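PDB 2P7S: amphinase-2 from Rana pipiens, which hydrolyses polymeric RNA, including ribosomal RNA, as a secreted endonuclease of the pancreatic ribonuclease family and is toxic to cultured carcinoma cells. Local coordinates for residues C41-S50 and F74-C85. Residues are numbered along the deposited sequence; the frame is centred on the assembly and turned at random.
With ACT (acetate ion), chain C.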
ATOM      1  N   CYS A  41      -5.187   0.939 -14.186  1.00 36.60           N
ATOM      2  CA  CYS A  41      -6.597   1.299 -14.112  1.00 36.62           C
ATOM      3  C   CYS A  41      -7.436   0.339 -13.268  1.00 36.24           C
ATOM      4  O   CYS A  41      -8.570   0.024 -13.617  1.00 36.85           O
ATOM      5  CB  CYS A  41      -7.185   1.395 -15.526  1.00 36.85           C
ATOM      6  SG  CYS A  41      -8.870   2.082 -15.604  1.00 38.85           S
ATOM      7  N   LYS A  42      -6.883  -0.123 -12.154  1.00 35.13           N
ATOM      8  CA  LYS A  42      -7.614  -1.024 -11.271  1.00 33.77           C
ATOM      9  C   LYS A  42      -8.628  -0.223 -10.454  1.00 33.59           C
ATOM     10  O   LYS A  42      -8.448   0.976 -10.225  1.00 32.32           O
ATOM     11  CB  LYS A  42      -6.638  -1.764 -10.350  1.00 36.75           C
ATOM     12  CG  LYS A  42      -5.786  -2.789 -11.085  1.00 40.00           C
ATOM     13  CD  LYS A  42      -6.661  -3.890 -11.675  1.00 44.02           C
ATOM     14  CE  LYS A  42      -5.891  -4.758 -12.653  1.00 47.70           C
ATOM     15  NZ  LYS A  42      -6.726  -5.867 -13.210  1.00 50.99           N
ATOM     16  N   PRO A  43      -9.710  -0.873  -9.996  1.00 32.67           N
ATOM     17  CA  PRO A  43     -10.742  -0.186  -9.210  1.00 30.95           C
ATOM     18  C   PRO A  43     -10.306   0.499  -7.915  1.00 29.76           C
ATOM     19  O   PRO A  43     -10.823   1.567  -7.569  1.00 28.22           O
ATOM     20  CB  PRO A  43     -11.787  -1.284  -8.972  1.00 32.52           C
ATOM     21  CG  PRO A  43     -10.978  -2.533  -9.003  1.00 34.63           C
ATOM     22  CD  PRO A  43     -10.036  -2.302 -10.154  1.00 33.44           C
ATOM     23  N   ILE A  44      -9.360  -0.089  -7.193  1.00 28.24           N
ATOM     24  CA  ILE A  44      -8.941   0.529  -5.942  1.00 26.46           C
ATOM     25  C   ILE A  44      -7.573   0.093  -5.425  1.00 25.25           C
ATOM     26  O   ILE A  44      -7.163  -1.060  -5.608  1.00 24.93           O
ATOM     27  CB  ILE A  44      -9.997   0.265  -4.840  1.00 27.40           C
ATOM     28  CG1 ILE A  44      -9.608   0.987  -3.548  1.00 26.79           C
ATOM     29  CG2 ILE A  44     -10.132  -1.244  -4.600  1.00 27.06           C
ATOM     30  CD1 ILE A  44     -10.683   0.949  -2.477  1.00 29.70           C
ATOM     31  N   ASN A  45      -6.867   1.029  -4.796  1.00 21.80           N
ATOM     32  CA  ASN A  45      -5.556   0.742  -4.209  1.00 22.39           C
ATOM     33  C   ASN A  45      -5.160   1.784  -3.176  1.00 23.01           C
ATOM     34  O   ASN A  45      -5.492   2.961  -3.315  1.00 23.68           O
ATOM     35  CB  ASN A  45      -4.457   0.677  -5.267  1.00 22.19           C
ATOM     36  CG  ASN A  45      -3.166   0.072  -4.714  1.00 24.59           C
ATOM     37  OD1 ASN A  45      -3.146  -1.093  -4.311  1.00 27.05           O
ATOM     38  ND2 ASN A  45      -2.100   0.862  -4.674  1.00 24.06           N
ATOM     39  N   THR A  46      -4.448   1.347  -2.141  1.00 21.35           N
ATOM     40  CA  THR A  46      -3.995   2.254  -1.089  1.00 22.24           C
ATOM     41  C   THR A  46      -2.469   2.359  -1.110  1.00 22.25           C
ATOM     42  O   THR A  46      -1.763   1.348  -1.204  1.00 22.07           O
ATOM     43  CB  THR A  46      -4.465   1.773   0.307  1.00 25.71           C
ATOM     44  OG1 THR A  46      -5.892   1.877   0.387  1.00 27.14           O
ATOM     45  CG2 THR A  46      -3.856   2.630   1.400  1.00 23.72           C
ATOM     46  N   PHE A  47      -1.972   3.592  -1.054  1.00 19.70           N
ATOM     47  CA  PHE A  47      -0.543   3.866  -1.066  1.00 21.06           C
ATOM     48  C   PHE A  47      -0.057   4.357   0.290  1.00 22.24           C
ATOM     49  O   PHE A  47      -0.709   5.175   0.935  1.00 23.03           O
ATOM     50  CB  PHE A  47      -0.221   4.910  -2.138  1.00 21.14           C
ATOM     51  CG  PHE A  47      -0.501   4.443  -3.533  1.00 21.65           C
ATOM     52  CD1 PHE A  47      -1.762   4.604  -4.100  1.00 21.52           C
ATOM     53  CD2 PHE A  47       0.490   3.804  -4.271  1.00 22.77           C
ATOM     54  CE1 PHE A  47      -2.026   4.131  -5.384  1.00 20.84           C
ATOM     55  CE2 PHE A  47       0.235   3.323  -5.558  1.00 20.39           C
ATOM     56  CZ  PHE A  47      -1.023   3.486  -6.115  1.00 20.15           C
ATOM     57  N   ILE A  48       1.108   3.870   0.702  1.00 21.93           N
ATOM     58  CA  ILE A  48       1.682   4.226   1.995  1.00 22.87           C
ATOM     59  C   ILE A  48       2.833   5.208   1.792  1.00 23.17           C
ATOM     60  O   ILE A  48       3.831   4.880   1.152  1.00 22.84           O
ATOM     61  CB  ILE A  48       2.223   2.963   2.717  1.00 22.30           C
ATOM     62  CG1 ILE A  48       1.170   1.856   2.699  1.00 22.29           C
ATOM     63  CG2 ILE A  48       2.602   3.301   4.148  1.00 23.37           C
ATOM     64  CD1 ILE A  48       1.753   0.463   2.935  1.00 23.43           C
ATOM     65  N   HIS A  49       2.683   6.414   2.333  1.00 23.23           N
ATOM     66  CA  HIS A  49       3.706   7.447   2.206  1.00 25.38           C
ATOM     67  C   HIS A  49       4.740   7.246   3.303  1.00 27.51           C
ATOM     68  O   HIS A  49       4.640   7.825   4.392  1.00 28.65           O
ATOM     69  CB  HIS A  49       3.060   8.828   2.335  1.00 24.06           C
ATOM     70  CG  HIS A  49       2.087   9.134   1.242  1.00 23.21           C
ATOM     71  ND1 HIS A  49       2.466   9.713   0.050  1.00 21.59           N
ATOM     72  CD2 HIS A  49       0.760   8.887   1.137  1.00 24.03           C
ATOM     73  CE1 HIS A  49       1.414   9.808  -0.744  1.00 23.96           C
ATOM     74  NE2 HIS A  49       0.366   9.313  -0.109  1.00 24.96           N
ATOM     75  N   SER A  50       5.736   6.420   3.017  1.00 27.93           N
ATOM     76  CA  SER A  50       6.774   6.124   3.995  0.50 26.86           C
ATOM     77  C   SER A  50       7.960   5.405   3.377  1.00 28.39           C
ATOM     78  O   SER A  50       7.876   4.884   2.261  1.00 25.23           O
ATOM     79  CB  SER A  50       6.190   5.251   5.114  0.50 26.11           C
ATOM     80  OG  SER A  50       7.205   4.663   5.914  0.50 21.28           O
ATOM     81  N   PHE A  74       0.300   5.417   9.634  1.00 38.95           N
ATOM     82  CA  PHE A  74       0.981   5.911   8.439  1.00 36.43           C
ATOM     83  C   PHE A  74       0.073   6.861   7.672  1.00 34.89           C
ATOM     84  O   PHE A  74      -1.140   6.861   7.873  1.00 35.91           O
ATOM     85  CB  PHE A  74       1.368   4.761   7.500  1.00 36.96           C
ATOM     86  CG  PHE A  74       2.304   3.765   8.108  1.00 35.98           C
ATOM     87  CD1 PHE A  74       1.832   2.779   8.971  1.00 37.25           C
ATOM     88  CD2 PHE A  74       3.664   3.812   7.822  1.00 35.77           C
ATOM     89  CE1 PHE A  74       2.704   1.854   9.538  1.00 36.31           C
ATOM     90  CE2 PHE A  74       4.544   2.893   8.385  1.00 35.77           C
ATOM     91  CZ  PHE A  74       4.061   1.912   9.244  1.00 35.68           C
ATOM     92  N   THR A  75       0.670   7.671   6.804  1.00 33.59           N
ATOM     93  CA  THR A  75      -0.081   8.598   5.961  1.00 33.47           C
ATOM     94  C   THR A  75      -0.480   7.750   4.758  1.00 31.66           C
ATOM     95  O   THR A  75       0.386   7.188   4.081  1.00 27.95           O
ATOM     96  CB  THR A  75       0.800   9.766   5.494  1.00 35.99           C
ATOM     97  OG1 THR A  75       1.308  10.460   6.638  1.00 39.51           O
ATOM     98  CG2 THR A  75      -0.006  10.732   4.637  1.00 35.80           C
ATOM     99  N   LEU A  76      -1.783   7.666   4.492  1.00 30.14           N
ATOM    100  CA  LEU A  76      -2.303   6.830   3.413  1.00 29.15           C
ATOM    101  C   LEU A  76      -3.165   7.510   2.360  1.00 30.38           C
ATOM    102  O   LEU A  76      -4.098   8.236   2.693  1.00 33.20           O
ATOM    103  CB  LEU A  76      -3.140   5.710   4.018  1.00 28.95           C
ATOM    104  CG  LEU A  76      -2.511   4.876   5.128  1.00 27.22           C
ATOM    105  CD1 LEU A  76      -3.613   4.132   5.866  1.00 27.77           C
ATOM    106  CD2 LEU A  76      -1.494   3.912   4.538  1.00 25.53           C
ATOM    107  N   THR A  77      -2.856   7.251   1.092  1.00 25.70           N
ATOM    108  CA  THR A  77      -3.642   7.786  -0.010  1.00 24.33           C
ATOM    109  C   THR A  77      -4.379   6.623  -0.658  1.00 23.34           C
ATOM    110  O   THR A  77      -3.772   5.635  -1.070  1.00 19.52           O
ATOM    111  CB  THR A  77      -2.767   8.458  -1.074  1.00 24.08           C
ATOM    112  OG1 THR A  77      -2.216   9.663  -0.540  1.00 23.88           O
ATOM    113  CG2 THR A  77      -3.588   8.781  -2.317  1.00 25.60           C
ATOM    114  N   THR A  78      -5.696   6.733  -0.735  1.00 23.23           N
ATOM    115  CA  THR A  78      -6.481   5.682  -1.349  1.00 21.80           C
ATOM    116  C   THR A  78      -7.064   6.207  -2.657  1.00 20.86           C
ATOM    117  O   THR A  78      -7.669   7.274  -2.686  1.00 22.11           O
ATOM    118  CB  THR A  78      -7.621   5.221  -0.397  1.00 22.66           C
ATOM    119  OG1 THR A  78      -7.047   4.584   0.752  1.00 23.64           O
ATOM    120  CG2 THR A  78      -8.547   4.242  -1.100  1.00 23.65           C
ATOM    121  N   CYS A  79      -6.830   5.470  -3.740  1.00 20.23           N
ATOM    122  CA  CYS A  79      -7.348   5.827  -5.060  1.00 22.06           C
ATOM    123  C   CYS A  79      -8.539   4.910  -5.325  1.00 22.08           C
ATOM    124  O   CYS A  79      -8.403   3.686  -5.256  1.00 20.83           O
ATOM    125  CB  CYS A  79      -6.293   5.579  -6.130  1.00 22.19           C
ATOM    126  SG  CYS A  79      -4.744   6.498  -5.878  1.00 21.93           S
ATOM    127  N   LYS A  80      -9.694   5.484  -5.648  1.00 22.10           N
ATOM    128  CA  LYS A  80     -10.870   4.654  -5.883  1.00 22.73           C
ATOM    129  C   LYS A  80     -11.907   5.284  -6.813  1.00 23.85           C
ATOM    130  O   LYS A  80     -11.734   6.407  -7.303  1.00 21.74           O
ATOM    131  CB  LYS A  80     -11.541   4.346  -4.545  1.00 24.57           C
ATOM    132  CG  LYS A  80     -12.112   5.582  -3.862  1.00 24.86           C
ATOM    133  CD  LYS A  80     -12.781   5.214  -2.554  1.00 30.21           C
ATOM    134  CE  LYS A  80     -13.491   6.404  -1.939  1.00 33.75           C
ATOM    135  NZ  LYS A  80     -14.208   6.012  -0.694  1.00 37.87           N
ATOM    136  N   ASN A  81     -12.981   4.534  -7.042  1.00 23.79           N
ATOM    137  CA  ASN A  81     -14.100   4.970  -7.871  1.00 24.65           C
ATOM    138  C   ASN A  81     -13.700   5.539  -9.227  1.00 26.16           C
ATOM    139  O   ASN A  81     -14.107   6.647  -9.596  1.00 27.06           O
ATOM    140  CB  ASN A  81     -14.934   5.998  -7.106  1.00 25.03           C
ATOM    141  CG  ASN A  81     -15.397   5.475  -5.761  1.00 25.75           C
ATOM    142  OD1 ASN A  81     -15.295   4.277  -5.490  1.00 30.45           O
ATOM    143  ND2 ASN A  81     -15.907   6.360  -4.914  1.00 26.52           N
ATOM    144  N   PRO A  82     -12.912   4.782  -9.999  1.00 26.45           N
ATOM    145  CA  PRO A  82     -12.503   5.289 -11.308  1.00 26.30           C
ATOM    146  C   PRO A  82     -13.660   5.430 -12.294  1.00 29.02           C
ATOM    147  O   PRO A  82     -14.650   4.695 -12.236  1.00 28.29           O
ATOM    148  CB  PRO A  82     -11.487   4.249 -11.770  1.00 28.50           C
ATOM    149  CG  PRO A  82     -12.053   2.974 -11.190  1.00 28.57           C
ATOM    150  CD  PRO A  82     -12.419   3.408  -9.788  1.00 27.04           C
ATOM    151  N   ILE A  83     -13.517   6.402 -13.184  1.00 30.90           N
ATOM    152  CA  ILE A  83     -14.466   6.674 -14.254  1.00 32.02           C
ATOM    153  C   ILE A  83     -13.505   6.862 -15.420  1.00 32.19           C
ATOM    154  O   ILE A  83     -12.800   7.869 -15.482  1.00 32.45           O
ATOM    155  CB  ILE A  83     -15.236   7.996 -14.045  1.00 33.01           C
ATOM    156  CG1 ILE A  83     -15.994   7.977 -12.715  1.00 35.46           C
ATOM    157  CG2 ILE A  83     -16.204   8.209 -15.210  1.00 34.80           C
ATOM    158  CD1 ILE A  83     -17.120   6.975 -12.653  1.00 37.19           C
ATOM    159  N   ARG A  84     -13.449   5.887 -16.319  1.00 33.60           N
ATOM    160  CA  ARG A  84     -12.533   5.957 -17.454  1.00 36.59           C
ATOM    161  C   ARG A  84     -11.100   6.168 -16.959  1.00 35.92           C
ATOM    162  O   ARG A  84     -10.341   6.966 -17.506  1.00 35.72           O
ATOM    163  CB  ARG A  84     -12.947   7.083 -18.407  1.00 39.16           C
ATOM    164  CG  ARG A  84     -14.154   6.724 -19.267  1.00 43.83           C
ATOM    165  CD  ARG A  84     -14.530   7.857 -20.204  1.00 47.02           C
ATOM    166  NE  ARG A  84     -15.038   9.015 -19.476  1.00 50.00           N
ATOM    167  CZ  ARG A  84     -16.210   9.053 -18.851  1.00 50.96           C
ATOM    168  NH1 ARG A  84     -17.006   7.989 -18.864  1.00 49.60           N
ATOM    169  NH2 ARG A  84     -16.587  10.153 -18.211  1.00 50.42           N
ATOM    170  N   CYS A  85     -10.756   5.433 -15.904  1.00 36.17           N
ATOM    171  CA  CYS A  85      -9.433   5.459 -15.279  1.00 33.25           C
ATOM    172  C   CYS A  85      -9.007   6.756 -14.594  1.00 31.71           C
ATOM    173  O   CYS A  85      -7.816   7.011 -14.424  1.00 30.41           O
ATOM    174  CB  CYS A  85      -8.370   5.025 -16.290  1.00 36.35           C
ATOM    175  SG  CYS A  85      -8.789   3.451 -17.110  1.00 38.46           S
TER
HETATM  176  C   ACT C 505      -8.751   0.435   2.131  1.00 51.63           C
HETATM  177  O   ACT C 505      -9.011  -0.091   3.238  1.00 49.74           O
HETATM  178  OXT ACT C 505      -7.723   0.210   1.336  1.00 53.48           O
HETATM  179  CH3 ACT C 505      -9.747   1.468   1.630  1.00 51.09           C
HETATM  180  O   HOH W   1     -13.331   1.649  -6.575  1.00 23.78           O
HETATM  181  O   HOH W   2       3.402   7.092   6.794  1.00 29.49           O
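His49 NE2 meets Thr77 OG1 at 2.6 Å, a short hydrogen bond in which either atom could be the donor; the hydroxyl lies at the ring edge, near its plane. Thr77 presents OG1 to the ring because it stands anti to its own carbonyl carbon (chi1 -70°). His49 ND1 is hydrogen-bonded to Gln19 O, so both ring nitrogens are engaged, which should restrain the imidazole from flipping. With an alanine at this position, the Thr77 hydroxyl and Gln19 O would probably lose their partner and a gap open beside Thr75. Between the backbones, Phe47 N reaches Thr77 O at 2.7 Å, with Thr77 N to Phe47 O returning; Asn45 and Cys79 form a second hydrogen-bonded pair. Thr46 and Thr78 bring OG1 to OG1 at 3.0 Å between them, and Thr46 OG1 donates to the acetate OXT at 2.7 Å. This antiparallel pairing of 45-49 with 74-83 belongs to the curved sheet of the ribonuclease A fold. Thr46 and Asn45 probably line the substrate-binding site, as in related ribonucleases; Thr46 O accepts from His15, the probable proton acceptor, while Asn45 ND2 binds Lys14 O. On the His49 side of the sheet, Cys79 SG, disulfide-bonded to Cys26, approaches Phe47 CE1 obliquely at 3.6 Å. On the other side, Ile48 CG1 lies alongside Leu76 CD2, and Ile48 CG2 touches Phe74 CD2 at 3.9 Å. Toward the Cys41 end, a water bridges Pro43 O to Asn81 N, Pro82 CD packs on Pro43 O, and the Cys41-Cys85 disulfide (chi3 -92°) ties the loops covalently.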